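Long-range contacts in pullulanase (Bacillus acidopullulyticus, PDB 2WAN), which hydrolyses the alpha-1,6-glucosidic linkages of pullulan and probably of related branched starch polysaccharides: residues N685-G689 and G698-G702; V707-K711 and T849-A853; N712-G716 and T769-V773; Q837-T843 and E855-N861; V870-K876 and V911-L917. All blocks are in the same frame, centred on the assembly; numbering follows the deposited sequence. Where two conformers were deposited one is given.

Contact 1: N685-G689 and G698-G702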
# COMPACT_ATOMS: atom_id res chain seq x y z
N ASN A 685 0.86 -13.18 13.51
CA ASN A 685 1.48 -14.52 13.52
C ASN A 685 1.72 -15.00 14.94
O ASN A 685 1.56 -16.19 15.24
CB ASN A 685 2.79 -14.54 12.73
CG ASN A 685 2.58 -14.51 11.22
OD1 ASN A 685 1.57 -14.99 10.68
ND2 ASN A 685 3.56 -13.97 10.52
N GLY A 686 2.09 -14.08 15.83
CA GLY A 686 2.28 -14.41 17.23
C GLY A 686 1.02 -14.89 17.92
O GLY A 686 1.09 -15.76 18.80
N LEU A 687 -0.14 -14.34 17.53
CA LEU A 687 -1.40 -14.70 18.15
C LEU A 687 -1.97 -16.05 17.73
O LEU A 687 -2.50 -16.77 18.59
CB LEU A 687 -2.46 -13.59 17.96
CG LEU A 687 -2.20 -12.37 18.87
CD1 LEU A 687 -2.99 -11.15 18.34
CD2 LEU A 687 -2.59 -12.69 20.32
N ASP A 688 -1.90 -16.38 16.45
CA ASP A 688 -2.57 -17.61 16.00
C ASP A 688 -1.76 -18.52 15.07
O ASP A 688 -2.31 -19.49 14.53
CB ASP A 688 -3.97 -17.30 15.43
CG ASP A 688 -3.92 -16.63 14.08
OD1 ASP A 688 -2.83 -16.23 13.64
OD2 ASP A 688 -5.00 -16.50 13.45
N GLY A 689 -0.47 -18.23 14.92
CA GLY A 689 0.43 -19.07 14.13
C GLY A 689 0.73 -18.50 12.76
O GLY A 689 -0.01 -17.65 12.26
N GLY A 698 -0.72 -20.48 17.83
CA GLY A 698 0.01 -19.30 18.31
C GLY A 698 -0.26 -19.12 19.80
O GLY A 698 -0.76 -20.03 20.48
N PHE A 699 0.06 -17.94 20.31
CA PHE A 699 -0.11 -17.62 21.73
C PHE A 699 -1.52 -17.92 22.25
O PHE A 699 -1.69 -18.49 23.34
CB PHE A 699 0.23 -16.13 21.97
CG PHE A 699 0.14 -15.71 23.41
CD1 PHE A 699 1.12 -16.11 24.32
CD2 PHE A 699 -0.91 -14.90 23.86
CE1 PHE A 699 1.04 -15.73 25.65
CE2 PHE A 699 -0.98 -14.49 25.19
CZ PHE A 699 0.00 -14.91 26.09
N ALA A 700 -2.55 -17.53 21.49
CA ALA A 700 -3.92 -17.68 21.98
C ALA A 700 -4.40 -19.14 21.97
O ALA A 700 -5.35 -19.47 22.68
CB ALA A 700 -4.89 -16.80 21.17
N THR A 701 -3.72 -19.99 21.18
CA THR A 701 -4.26 -21.32 20.84
C THR A 701 -3.33 -22.50 21.15
O THR A 701 -3.60 -23.65 20.75
CB THR A 701 -4.64 -21.40 19.35
OG1 THR A 701 -3.54 -20.96 18.54
CG2 THR A 701 -5.88 -20.53 19.08
N GLY A 702 -2.26 -22.24 21.88
CA GLY A 702 -1.48 -23.33 22.47
C GLY A 702 0.01 -23.37 22.20
O GLY A 702 0.71 -24.14 22.86
O HOH W 1 -4.18 -20.81 15.99
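F699 N donates to G686 O at 2.8 Å, lies in the carbonyl plane and bonds nearly straight (171°). The bond joins the C-terminal end of helix 681-688 to a beta turn. G689 departs from helical angles with positive phi. The turn spans 698-701 and is closed by T701 N on G698 O. A700 N takes the next carbonyl, L687 O, at 3.0 Å, tilted a little from its plane. Successive amides of the turn thus serve successive carbonyls of the last helical turn.

G698 CA packs directly on the helix backbone, and a side chain there would clash with L687-G689. F699 CB lies 3.3 Å from G686 O. From there CG stands trans to the backbone N (chi1 -177°), and the ring leads away from this helix to pack on I710 of helix 707-714. A700 CB rests 3.5 Å from L687 O. The leucine side chain itself turns to V766 and V767 of helix 753-769.

T701 OG1 accepts from G698 N at 2.9 Å, which braces the turn from within. The same hydroxyl is 2.6 Å from a water, and that water donates to D688 O at 2.7 Å.

Contact 2: V707-K711 and T849-A853. With SO4 (sulfate ion), chain M.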
# COMPACT_ATOMS: atom_id res chain seq x y z
N VAL A 707 5.76 -15.66 23.71
CA VAL A 707 5.69 -14.61 24.75
C VAL A 707 6.41 -13.32 24.34
O VAL A 707 5.86 -12.22 24.45
CB VAL A 707 6.22 -15.13 26.13
CG1 VAL A 707 6.45 -13.99 27.11
CG2 VAL A 707 5.25 -16.15 26.70
N ASP A 708 7.64 -13.43 23.84
CA ASP A 708 8.39 -12.23 23.45
C ASP A 708 7.74 -11.47 22.30
O ASP A 708 7.75 -10.24 22.28
CB ASP A 708 9.85 -12.55 23.10
CG ASP A 708 10.66 -12.97 24.31
OD1 ASP A 708 10.34 -12.55 25.45
OD2 ASP A 708 11.63 -13.73 24.12
N VAL A 709 7.20 -12.21 21.33
CA VAL A 709 6.47 -11.60 20.21
C VAL A 709 5.27 -10.81 20.77
O VAL A 709 5.03 -9.65 20.39
CB VAL A 709 6.02 -12.66 19.19
CG1 VAL A 709 4.97 -12.12 18.26
CG2 VAL A 709 7.22 -13.16 18.38
N ILE A 710 4.55 -11.42 21.69
CA ILE A 710 3.37 -10.76 22.27
C ILE A 710 3.76 -9.53 23.09
O ILE A 710 3.10 -8.48 23.01
CB ILE A 710 2.52 -11.75 23.12
CG1 ILE A 710 1.96 -12.89 22.25
CG2 ILE A 710 1.38 -11.02 23.86
CD1 ILE A 710 1.15 -12.46 20.99
N LYS A 711 4.82 -9.64 23.89
CA LYS A 711 5.31 -8.48 24.63
C LYS A 711 5.64 -7.32 23.68
O LYS A 711 5.32 -6.16 23.96
CB LYS A 711 6.53 -8.85 25.48
CG LYS A 711 6.14 -9.71 26.70
CD LYS A 711 7.37 -10.27 27.41
CE LYS A 711 8.03 -9.26 28.32
NZ LYS A 711 8.90 -9.99 29.30
N THR A 849 5.20 -19.32 33.47
CA THR A 849 5.54 -19.72 32.11
C THR A 849 4.36 -19.60 31.15
O THR A 849 3.24 -20.01 31.45
CB THR A 849 6.03 -21.18 32.10
OG1 THR A 849 7.12 -21.28 33.01
CG2 THR A 849 6.50 -21.58 30.70
N ASN A 850 4.66 -19.01 29.99
CA ASN A 850 3.68 -18.86 28.92
C ASN A 850 2.49 -17.99 29.33
O ASN A 850 1.35 -18.28 28.99
CB ASN A 850 3.20 -20.20 28.34
CG ASN A 850 2.62 -20.03 26.96
OD1 ASN A 850 3.13 -19.23 26.17
ND2 ASN A 850 1.53 -20.74 26.67
N THR A 851 2.76 -16.94 30.09
CA THR A 851 1.74 -15.92 30.37
C THR A 851 2.42 -14.58 30.20
O THR A 851 3.64 -14.50 30.24
CB THR A 851 1.14 -16.02 31.81
OG1 THR A 851 2.17 -15.75 32.77
CG2 THR A 851 0.51 -17.41 32.08
N VAL A 852 1.61 -13.54 29.94
CA VAL A 852 2.10 -12.17 29.80
C VAL A 852 1.28 -11.30 30.74
O VAL A 852 0.04 -11.28 30.66
CB VAL A 852 1.96 -11.66 28.33
CG1 VAL A 852 2.29 -10.17 28.23
CG2 VAL A 852 2.89 -12.43 27.41
N ALA A 853 1.97 -10.57 31.61
CA ALA A 853 1.31 -9.66 32.57
C ALA A 853 2.01 -8.32 32.57
O ALA A 853 3.23 -8.26 32.58
CB ALA A 853 1.35 -10.24 33.98
S SO4 M . 7.97 -17.68 29.06
O1 SO4 M . 6.79 -17.32 29.85
O2 SO4 M . 7.59 -18.65 28.03
O3 SO4 M . 8.53 -16.49 28.43
O4 SO4 M . 8.97 -18.27 29.95
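V707 faces V852 where the first turn of helix 707-714 meets the start of strand 852-856. The contact is apolar packing between the catalytic part of the chain and the C-terminal all-beta domain. V707 CB points at the strand and lies 3.5 Å from O3 of a bound sulfate. Its two methyls then divide the work. CG1 is trans to the backbone N (chi1 167°) and reaches V852 CG2 at 3.9 Å. The two valine side chains run past one another, pointing in opposite senses. CG2 sits beside the backbone N and meets N850 OD1 at 3.8 Å, with sulfate O1 and O2 close by.

V852 touches two more residues of the helix. Its CG2 meets I710 CG2 at 4.1 Å. Its other methyl, CG1, lies 4.2 Å from K711 CG, so only the aliphatic part of the lysine is used here.

The sulfate probably comes from the crystallisation liquor. It takes a hydrogen bond from N850 N to O1 at 2.7 Å. N850 has positive phi and turns the chain into the strand, and its carbonyl accepts from N875 ND2.

Around this contact, K711 makes a cation-pi contact with F844 of strand 842-844. V852 also packs on F699. Its side chain faces helix 707-714, while its backbone pairs with Y872 of the neighbouring strand 868-873.

Contact 3: N712-G716 and T769-V773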
# COMPACT_ATOMS: atom_id res chain seq x y z
N ASN A 712 6.30 -7.62 22.57
CA ASN A 712 6.65 -6.58 21.61
C ASN A 712 5.42 -5.92 20.98
O ASN A 712 5.43 -4.72 20.72
CB ASN A 712 7.59 -7.12 20.54
CG ASN A 712 9.03 -7.03 20.95
OD1 ASN A 712 9.61 -5.95 20.94
ND2 ASN A 712 9.61 -8.17 21.33
N GLY A 713 4.37 -6.71 20.76
CA GLY A 713 3.08 -6.16 20.30
C GLY A 713 2.35 -5.34 21.36
O GLY A 713 1.73 -4.32 21.05
N VAL A 714 2.41 -5.78 22.62
CA VAL A 714 1.75 -5.06 23.74
C VAL A 714 2.27 -3.61 23.84
O VAL A 714 1.50 -2.69 24.09
CB VAL A 714 1.94 -5.81 25.11
CG1 VAL A 714 1.75 -4.85 26.28
CG2 VAL A 714 1.00 -7.02 25.22
N ILE A 715 3.57 -3.42 23.61
CA ILE A 715 4.14 -2.07 23.75
C ILE A 715 4.04 -1.23 22.46
O ILE A 715 4.75 -0.24 22.30
CB ILE A 715 5.60 -2.09 24.30
CG1 ILE A 715 6.56 -2.79 23.34
CG2 ILE A 715 5.65 -2.75 25.68
CD1 ILE A 715 8.05 -2.61 23.77
N GLY A 716 3.13 -1.62 21.56
CA GLY A 716 2.88 -0.86 20.33
C GLY A 716 4.04 -0.91 19.37
O GLY A 716 4.25 0.05 18.62
N THR A 769 -6.23 -4.67 24.08
CA THR A 769 -5.55 -4.15 25.28
C THR A 769 -4.08 -3.79 25.05
O THR A 769 -3.41 -3.33 26.00
CB THR A 769 -5.69 -5.09 26.51
OG1 THR A 769 -5.23 -6.41 26.17
CG2 THR A 769 -7.14 -5.14 26.97
N SER A 770 -3.60 -3.97 23.82
CA SER A 770 -2.23 -3.62 23.43
C SER A 770 -2.15 -2.15 23.03
O SER A 770 -3.11 -1.58 22.48
CB SER A 770 -1.78 -4.47 22.25
OG SER A 770 -1.54 -5.82 22.66
N GLN A 771 -1.00 -1.52 23.30
CA GLN A 771 -0.74 -0.19 22.73
C GLN A 771 -0.71 -0.29 21.20
O GLN A 771 -0.25 -1.29 20.65
CB GLN A 771 0.59 0.38 23.24
CG GLN A 771 0.70 0.43 24.78
CD GLN A 771 -0.31 1.37 25.42
OE1 GLN A 771 -0.52 2.49 24.94
NE2 GLN A 771 -0.93 0.93 26.51
N GLY A 772 -1.18 0.76 20.51
CA GLY A 772 -1.27 0.73 19.06
C GLY A 772 -2.70 0.94 18.58
O GLY A 772 -3.56 1.45 19.33
N VAL A 773 -2.94 0.59 17.32
CA VAL A 773 -4.25 0.80 16.70
C VAL A 773 -4.99 -0.53 16.52
O VAL A 773 -4.62 -1.31 15.65
CB VAL A 773 -4.17 1.51 15.33
CG1 VAL A 773 -5.59 1.85 14.83
CG2 VAL A 773 -3.29 2.79 15.43
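A Schellman motif ends helix 707-714, and its carbonyls and glycine meet S770 and Q771. These two residues lie on the short link from helix 753-769 to strand 773-777, the last strand of the catalytic (beta/alpha)8 barrel. The motif's inner bond runs from G716 N to G713 O at 3.1 Å. G716 has the positive phi of the C-prime position.

One hydrogen bond joins the segments. Q771 N donates to V714 O at 2.9 Å, with the N-H bent (149°) and the donor tilted well out of the carbonyl plane. The same oxygen is flanked by carbon. Q771 CB and CG each lie 3.3 Å from V714 O. The glutamine chain folds at chi2 (-65°), which carries its amide away from the helix end. There OE1 accepts from M832 N, and NE2 donates to A829 O.

S770 lies alongside V714. Its OG is 3.5 Å from V714 CA and 3.8 Å from V714 CG2. This hydroxyl is bonded back to V766 O of the helix before it, so toward V714 it acts as packing.

G716 CA makes a CH-O contact with Q771 O at 3.2 Å, and that oxygen also accepts from N730 ND2. A side chain on G716 would crowd Q771 CB.

All the touching residues are buried. V714 O, near the helix terminus, gains a donor from Q771 N, and S770 O accepts from R824 NH1. The chemistry is consistent with a helix end seated on backbone bonds and close carbon packing, in which no charged side chain of the two segments takes part.

Contact 4: Q837-T843 and E855-N861. With SO4 (sulfate ion), chain L.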
# COMPACT_ATOMS: atom_id res chain seq x y z
N GLN A 837 6.01 7.84 26.57
CA GLN A 837 4.94 7.55 27.52
C GLN A 837 4.92 6.07 27.84
O GLN A 837 4.76 5.71 29.00
CB GLN A 837 3.56 7.89 26.96
CG GLN A 837 3.05 9.27 27.22
CD GLN A 837 1.61 9.40 26.76
OE1 GLN A 837 1.24 8.91 25.70
NE2 GLN A 837 0.79 10.04 27.58
N ILE A 838 5.02 5.22 26.81
CA ILE A 838 4.95 3.76 27.04
C ILE A 838 6.14 3.29 27.90
O ILE A 838 5.97 2.52 28.86
CB ILE A 838 4.86 2.98 25.71
CG1 ILE A 838 3.56 3.35 24.96
CG2 ILE A 838 4.97 1.47 25.96
CD1 ILE A 838 3.49 2.87 23.48
N LYS A 839 7.34 3.77 27.59
CA LYS A 839 8.52 3.39 28.37
C LYS A 839 8.39 3.88 29.82
O LYS A 839 8.84 3.22 30.75
CB LYS A 839 9.80 3.92 27.71
CG LYS A 839 10.10 3.28 26.36
CD LYS A 839 11.12 4.10 25.58
CE LYS A 839 11.15 3.71 24.11
NZ LYS A 839 11.95 2.49 23.84
N GLN A 840 7.76 5.04 30.00
CA GLN A 840 7.57 5.60 31.34
C GLN A 840 6.53 4.84 32.16
O GLN A 840 6.72 4.63 33.37
CB GLN A 840 7.19 7.08 31.24
CG GLN A 840 6.86 7.76 32.58
CD GLN A 840 6.04 9.04 32.41
OE1 GLN A 840 6.30 9.85 31.52
NE2 GLN A 840 5.05 9.23 33.28
N ASN A 841 5.45 4.42 31.51
CA ASN A 841 4.25 3.99 32.25
C ASN A 841 3.93 2.50 32.21
O ASN A 841 3.13 2.02 33.02
CB ASN A 841 3.00 4.74 31.77
CG ASN A 841 3.05 6.22 32.04
OD1 ASN A 841 3.62 6.68 33.04
ND2 ASN A 841 2.41 7.00 31.15
N LEU A 842 4.51 1.77 31.27
CA LEU A 842 4.19 0.34 31.12
C LEU A 842 5.37 -0.52 31.57
O LEU A 842 6.50 -0.36 31.09
CB LEU A 842 3.78 0.00 29.67
CG LEU A 842 3.23 -1.41 29.35
CD1 LEU A 842 2.45 -1.40 28.01
CD2 LEU A 842 4.32 -2.48 29.29
N THR A 843 5.08 -1.43 32.50
CA THR A 843 6.07 -2.36 33.02
C THR A 843 5.52 -3.79 32.94
O THR A 843 4.38 -4.03 33.35
CB THR A 843 6.42 -2.00 34.49
OG1 THR A 843 6.84 -0.63 34.58
CG2 THR A 843 7.51 -2.91 35.06
N GLU A 855 1.62 -3.81 33.77
CA GLU A 855 0.98 -2.78 34.56
C GLU A 855 1.14 -1.44 33.86
O GLU A 855 2.24 -1.10 33.36
CB GLU A 855 1.61 -2.72 35.96
CG GLU A 855 0.88 -1.76 36.90
CD GLU A 855 1.54 -1.68 38.29
OE1 GLU A 855 2.64 -2.25 38.49
OE2 GLU A 855 0.93 -1.07 39.19
N LEU A 856 0.03 -0.70 33.80
CA LEU A 856 -0.04 0.65 33.24
C LEU A 856 -0.13 1.56 34.45
O LEU A 856 -1.13 1.56 35.18
CB LEU A 856 -1.28 0.80 32.32
CG LEU A 856 -1.37 -0.23 31.18
CD1 LEU A 856 -2.66 -0.08 30.37
CD2 LEU A 856 -0.15 -0.14 30.25
N LYS A 857 0.95 2.32 34.71
CA LYS A 857 1.06 3.07 35.96
C LYS A 857 0.86 4.56 35.79
O LYS A 857 0.92 5.07 34.68
CB LYS A 857 2.46 2.86 36.56
CG LYS A 857 2.81 1.39 36.80
CD LYS A 857 4.33 1.25 37.03
CE LYS A 857 5.08 1.61 35.75
NZ LYS A 857 6.53 1.94 35.94
N ASN A 858 0.67 5.24 36.91
CA ASN A 858 0.81 6.71 36.97
C ASN A 858 -0.36 7.42 36.30
O ASN A 858 -0.15 8.46 35.70
CB ASN A 858 2.13 7.20 36.29
CG ASN A 858 3.40 6.49 36.78
OD1 ASN A 858 3.61 6.32 37.99
ND2 ASN A 858 4.29 6.10 35.82
N TYR A 859 -1.58 6.88 36.39
CA TYR A 859 -2.74 7.44 35.64
C TYR A 859 -2.34 7.67 34.18
O TYR A 859 -2.49 8.78 33.65
CB TYR A 859 -3.20 8.78 36.25
CG TYR A 859 -3.56 8.72 37.71
CD1 TYR A 859 -4.76 8.16 38.12
CD2 TYR A 859 -2.69 9.24 38.68
CE1 TYR A 859 -5.08 8.08 39.47
CE2 TYR A 859 -3.01 9.17 40.04
CZ TYR A 859 -4.21 8.60 40.42
OH TYR A 859 -4.57 8.52 41.75
N ALA A 860 -1.84 6.62 33.52
CA ALA A 860 -1.17 6.76 32.23
C ALA A 860 -2.04 7.48 31.20
O ALA A 860 -3.21 7.14 31.03
CB ALA A 860 -0.75 5.39 31.70
N ASN A 861 -1.46 8.50 30.54
CA ASN A 861 -2.21 9.23 29.49
C ASN A 861 -3.57 9.78 29.98
O ASN A 861 -4.57 9.77 29.24
CB ASN A 861 -2.38 8.32 28.26
CG ASN A 861 -2.75 9.08 26.99
OD1 ASN A 861 -2.31 10.21 26.77
ND2 ASN A 861 -3.55 8.44 26.13
S SO4 L . 1.31 10.93 31.18
O1 SO4 L . 0.01 11.60 31.22
O2 SO4 L . 2.09 11.46 30.06
O3 SO4 L . 1.10 9.49 31.03
O4 SO4 L . 2.05 11.16 32.42
O HOH W 2 6.46 4.54 36.77
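Backbone bonds tie T843 to E855 as the antiparallel hydrogen-bonded pair of hairpin strands 842-844 and 852-856. T843 N reaches E855 O at 3.0 Å, and E855 N reaches T843 O at 2.8 Å. Two residues back from T843, N841 O accepts from K857 N at 2.8 Å, extending the bonding to the end of helix 835-841.

Apolar packing is small. L842 and L856, the non-hydrogen-bonded pair, lie side by side with L842 CD1 3.7 Å from L856 CD2. A860 CB covers the N841 amide.

Side-chain amides make the polar links. N858 ND2 gives N841 OD1 a nearly straight bond of 2.9 Å (175°). Q837 NE2 gives to N861 OD1 at 3.2 Å, from above the carbonyl plane, with the two amides almost perpendicular (87°). N861 ND2 donates to P828 O. K857 bends at chi3 and brings NZ to T843 OG1 in a weak bond. A water accepts hydrogen bonds from K857 NZ and N858 ND2.

A sulfate, probably from the crystallisation liquor, accepts at O3 from N841 ND2 and N861 N, both 2.8 Å away. Its O2 accepts from Q837 NE2.

Replacing Q837 by a leucine would probably leave N861 OD1 and sulfate O2 without this donor, and T833 N without its side-chain acceptor.

Two side-chain amides and one backbone N-H converge on the ion, consistent with a neutral donor cluster able to hold an anion.

Contact 5: V870-K876 and V911-L917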
# COMPACT_ATOMS: atom_id res chain seq x y z
N VAL A 870 -3.02 -6.00 33.47
CA VAL A 870 -3.62 -6.93 32.52
C VAL A 870 -2.75 -8.19 32.50
O VAL A 870 -1.52 -8.09 32.46
CB VAL A 870 -3.65 -6.34 31.07
CG1 VAL A 870 -4.14 -7.37 30.03
CG2 VAL A 870 -4.51 -5.07 31.01
N MET A 871 -3.37 -9.37 32.52
CA MET A 871 -2.63 -10.64 32.32
C MET A 871 -3.37 -11.56 31.36
O MET A 871 -4.57 -11.83 31.55
CB MET A 871 -2.41 -11.36 33.66
CG MET A 871 -1.71 -12.71 33.49
SD MET A 871 -1.22 -13.34 35.09
CE MET A 871 -1.06 -15.09 34.71
N TYR A 872 -2.65 -12.04 30.34
CA TYR A 872 -3.18 -13.02 29.39
C TYR A 872 -2.74 -14.39 29.85
O TYR A 872 -1.54 -14.63 30.02
CB TYR A 872 -2.64 -12.77 27.98
CG TYR A 872 -2.71 -11.34 27.49
CD1 TYR A 872 -3.91 -10.64 27.47
CD2 TYR A 872 -1.57 -10.72 27.01
CE1 TYR A 872 -3.96 -9.30 26.99
CE2 TYR A 872 -1.60 -9.40 26.55
CZ TYR A 872 -2.80 -8.71 26.55
OH TYR A 872 -2.81 -7.41 26.09
N ASN A 873 -3.70 -15.29 30.05
CA ASN A 873 -3.42 -16.70 30.38
C ASN A 873 -3.98 -17.65 29.32
O ASN A 873 -5.14 -18.04 29.42
CB ASN A 873 -3.98 -17.09 31.74
CG ASN A 873 -3.72 -18.56 32.05
OD1 ASN A 873 -2.77 -19.12 31.52
ND2 ASN A 873 -4.57 -19.17 32.85
N PRO A 874 -3.15 -18.04 28.33
CA PRO A 874 -3.61 -18.95 27.27
C PRO A 874 -3.64 -20.42 27.67
O PRO A 874 -4.13 -21.25 26.91
CB PRO A 874 -2.56 -18.75 26.18
CG PRO A 874 -1.33 -18.37 26.92
CD PRO A 874 -1.80 -17.52 28.06
N ASN A 875 -3.11 -20.72 28.85
CA ASN A 875 -2.96 -22.10 29.28
C ASN A 875 -4.26 -22.75 29.73
O ASN A 875 -5.21 -22.07 30.11
CB ASN A 875 -1.90 -22.16 30.38
CG ASN A 875 -0.61 -21.56 29.93
OD1 ASN A 875 0.07 -22.11 29.06
ND2 ASN A 875 -0.26 -20.40 30.49
N LYS A 876 -4.29 -24.08 29.70
CA LYS A 876 -5.49 -24.81 30.05
C LYS A 876 -5.73 -24.99 31.55
O LYS A 876 -6.75 -25.55 31.95
CB LYS A 876 -5.51 -26.15 29.30
CG LYS A 876 -6.05 -25.98 27.88
CD LYS A 876 -6.04 -27.27 27.13
CE LYS A 876 -6.57 -27.08 25.72
NZ LYS A 876 -6.39 -28.33 24.92
N VAL A 911 -5.86 -16.42 37.86
CA VAL A 911 -6.40 -16.09 36.56
C VAL A 911 -6.93 -17.37 35.93
O VAL A 911 -6.13 -18.28 35.66
CB VAL A 911 -5.31 -15.52 35.61
CG1 VAL A 911 -5.93 -15.17 34.26
CG2 VAL A 911 -4.62 -14.28 36.26
N PRO A 912 -8.25 -17.44 35.66
CA PRO A 912 -8.78 -18.68 35.05
C PRO A 912 -8.13 -19.09 33.73
O PRO A 912 -7.54 -18.25 33.01
CB PRO A 912 -10.27 -18.37 34.82
CG PRO A 912 -10.60 -17.26 35.73
CD PRO A 912 -9.32 -16.47 35.95
N ALA A 913 -8.22 -20.38 33.41
CA ALA A 913 -7.72 -20.94 32.16
C ALA A 913 -8.25 -20.18 30.95
O ALA A 913 -9.40 -19.72 30.95
CB ALA A 913 -8.13 -22.40 32.06
N ILE A 914 -7.39 -20.03 29.94
CA ILE A 914 -7.71 -19.36 28.65
C ILE A 914 -8.53 -18.09 28.85
O ILE A 914 -9.69 -17.99 28.42
CB ILE A 914 -8.42 -20.30 27.63
CG1 ILE A 914 -7.90 -21.74 27.77
CG2 ILE A 914 -8.22 -19.79 26.19
CD1 ILE A 914 -8.48 -22.68 26.72
N SER A 915 -7.94 -17.12 29.54
CA SER A 915 -8.66 -15.88 29.82
C SER A 915 -7.72 -14.70 30.03
O SER A 915 -6.49 -14.85 30.08
CB SER A 915 -9.55 -16.05 31.06
OG SER A 915 -8.76 -16.01 32.24
N THR A 916 -8.34 -13.53 30.16
CA THR A 916 -7.61 -12.30 30.45
C THR A 916 -8.09 -11.74 31.78
O THR A 916 -9.30 -11.65 32.03
CB THR A 916 -7.82 -11.25 29.31
OG1 THR A 916 -7.33 -11.78 28.08
CG2 THR A 916 -7.07 -9.92 29.64
N LEU A 917 -7.13 -11.43 32.65
CA LEU A 917 -7.41 -10.81 33.95
C LEU A 917 -7.17 -9.31 33.80
O LEU A 917 -6.18 -8.91 33.20
CB LEU A 917 -6.44 -11.35 35.02
CG LEU A 917 -6.49 -10.68 36.40
CD1 LEU A 917 -7.65 -11.22 37.22
CD2 LEU A 917 -5.15 -10.84 37.14
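N873 and S915 form an antiparallel hydrogen-bonded pair, with N873 N on S915 O at 2.8 Å and S915 N on N873 O at 2.9 Å. Opposite N873, I914 (at positive phi) and S915 form a G1 beta bulge. Beyond it, I914 N donates to N875 O at 3.0 Å.

The N873 side chain links the end of strand 908-911 to the turn after its own strand. With CG trans to the backbone N (chi1 178°), its amide reaches the V911-P912 backbone. ND2 donates to P912 O at 3.1 Å from above the carbonyl plane, and weakly to V911 O. S915 OG meets P912 O from the opposite face. N873 OD1 accepts from N875 N at 3.1 Å, an Asx turn, and from N875 ND2 at 3.0 Å. With a leucine in its place, N875 N would probably lose its side-chain acceptor, N875 ND2 one of its two acceptors, and P912 O one of its two donors, leaving the turn freer to shift.

M871 pairs with L917, and M871 SD packs 3.7 Å from V911 CG2. T916 OG1 lies in the plane of the Y872 ring, 3.7 Å from CD1 at its edge. The phenol OH is held by T769 OG1.

Strand 868-873 lies between strands 852-856 and 915-920 of the C-terminal beta domain. Y872 and T916 face helix 753-769, while M871 and N873 face strand 879-882.

Contacts 1, 2, 3 and 5 are buried, whereas contact 4 is partly open and carries more polar side chains. Contacts 1 and 3 close helix ends with backbone bonds. Contact 2 uses methyl packing to join helix 707-714, which it shares with contact 3, to the beta domain. Contacts 4 and 5 are antiparallel pairings in one sheet. Contact 2 shares strand 852-856 with contact 4. F699 of contact 1 and V714 of contact 3 both pack on Y872, so contact 5 touches both. L842 of contact 4 packs on V714 and I715. Contacts 2 and 3 lie where the catalytic part meets the beta domain, with contacts 1 and 5 nearby. Sulfates sit at contacts 2 and 4.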